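3-hydroxyisobutyrate dehydrogenase (Salmonella typhimurium, PDB 3G0O) oxidises 3-hydroxyisobutyrate to methylmalonate semialdehyde with NAD(P)+ as hydride acceptor, a step of valine catabolism. Local coordinates at the interface of chains A and B. Sequence-based numbering; all coordinates share one arbitrary frame. Chains: chain A/B, 3-hydroxyisobutyrate dehydrogenase.

The interface of chains A and B. Residues chain A 129-130, 141, 143, 182, 186; chain B 213, 217-219.
The loop B:Ala217 to B:Gly219, following helix 207-214 of chain B, meets strand 128-129 and helix 174-202 of chain A, while B:Val213 on that chain B helix faces strand 140-145. In this β-hydroxyacid dehydrogenase, A:Ser129 and A:Gly130 belong to the conserved substrate-binding segment with sequence DAPVSGG, and A:His182 lies one turn beyond the predicted catalytic A:Lys179. The patch, centred about 6 Å from A:Lys179, is an example of how a neighbouring subunit may buttress an active site, although the structure alone does not establish the dimer in solution.

A:Ser129 accepts a nearly straight hydrogen bond at its hydroxyl OG from the backbone N of B:Ala218, at 3.1 Å and 175° at the hydrogen. With OG anti to its own backbone N (chi1 -175°), the hydroxyl points at the loop, and CB of A:Ser129 packs 3.7 Å from CB of B:Ala217.

The ring of A:His182 comes tip first, with B:Ala218 CA at its edge, in plane. The backbone N of B:Gly219 approaches NE2 of A:His182 at 2.9 Å, but from a direction tilted out of the ring plane and with 128° at the hydrogen, making this a weak hydrogen bond. The B:Ala217 methyl lies towards the opposite face, where CB of B:Ala217 is 3.4 Å from CD2 of A:His182.

Farther along, selenomethionine A:Met143 bends at chi2 and chi3 and crosses B:Val213 roughly at right angles, SE touching CG1 at 3.9 Å.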
# COMPACT_ATOMS: atom_id res chain seq x y z
N SER A 129 9.00 5.53 -11.80
CA SER A 129 8.04 4.62 -11.20
C SER A 129 6.64 4.94 -11.74
O SER A 129 6.49 5.79 -12.62
CB SER A 129 8.04 4.74 -9.67
OG SER A 129 7.18 3.77 -9.10
N GLY A 130 5.64 4.25 -11.23
CA GLY A 130 4.28 4.48 -11.68
C GLY A 130 3.62 3.27 -12.32
O GLY A 130 2.40 3.22 -12.43
N THR A 141 6.19 8.70 -13.05
CA THR A 141 6.56 9.55 -11.94
C THR A 141 8.08 9.53 -12.01
O THR A 141 8.69 8.46 -12.08
CB THR A 141 6.10 9.00 -10.59
OG1 THR A 141 4.71 9.27 -10.41
CG2 THR A 141 6.88 9.65 -9.45
N MSE A 143 11.75 10.82 -10.32
CA MSE A 143 12.45 11.36 -9.17
C MSE A 143 13.84 11.69 -9.72
O MSE A 143 14.74 10.85 -9.74
CB MSE A 143 12.50 10.34 -8.03
CG MSE A 143 12.75 8.90 -8.43
SE MSE A 143 11.67 7.65 -7.36
CE MSE A 143 10.34 7.25 -8.70
N HIS A 182 12.30 4.37 -2.27
CA HIS A 182 11.05 3.92 -2.85
C HIS A 182 11.01 2.40 -2.99
O HIS A 182 9.98 1.77 -2.72
CB HIS A 182 10.83 4.56 -4.23
CG HIS A 182 9.62 4.05 -4.95
ND1 HIS A 182 9.65 2.94 -5.76
CD2 HIS A 182 8.32 4.44 -4.90
CE1 HIS A 182 8.43 2.67 -6.19
NE2 HIS A 182 7.60 3.57 -5.68
N ALA A 186 8.37 -0.70 -2.08
CA ALA A 186 7.88 -1.61 -3.11
C ALA A 186 8.20 -3.05 -2.73
O ALA A 186 7.33 -3.92 -2.78
CB ALA A 186 8.51 -1.27 -4.47
N VAL B 213 6.45 11.83 -3.65
CA VAL B 213 6.95 10.83 -4.59
C VAL B 213 6.26 9.49 -4.37
O VAL B 213 5.68 8.93 -5.30
CB VAL B 213 8.47 10.63 -4.46
CG1 VAL B 213 8.92 9.39 -5.23
CG2 VAL B 213 9.21 11.86 -4.94
N ALA B 217 3.73 6.90 -6.76
CA ALA B 217 4.53 5.81 -7.29
C ALA B 217 3.99 4.43 -6.90
O ALA B 217 2.98 4.32 -6.21
CB ALA B 217 5.97 5.96 -6.82
N ALA B 218 4.67 3.39 -7.36
CA ALA B 218 4.26 2.02 -7.11
C ALA B 218 4.47 1.52 -5.68
O ALA B 218 3.95 0.46 -5.32
CB ALA B 218 4.98 1.09 -8.10
N GLY B 219 5.19 2.28 -4.87
CA GLY B 219 5.43 1.85 -3.50
C GLY B 219 4.43 2.39 -2.49
O GLY B 219 4.56 2.17 -1.28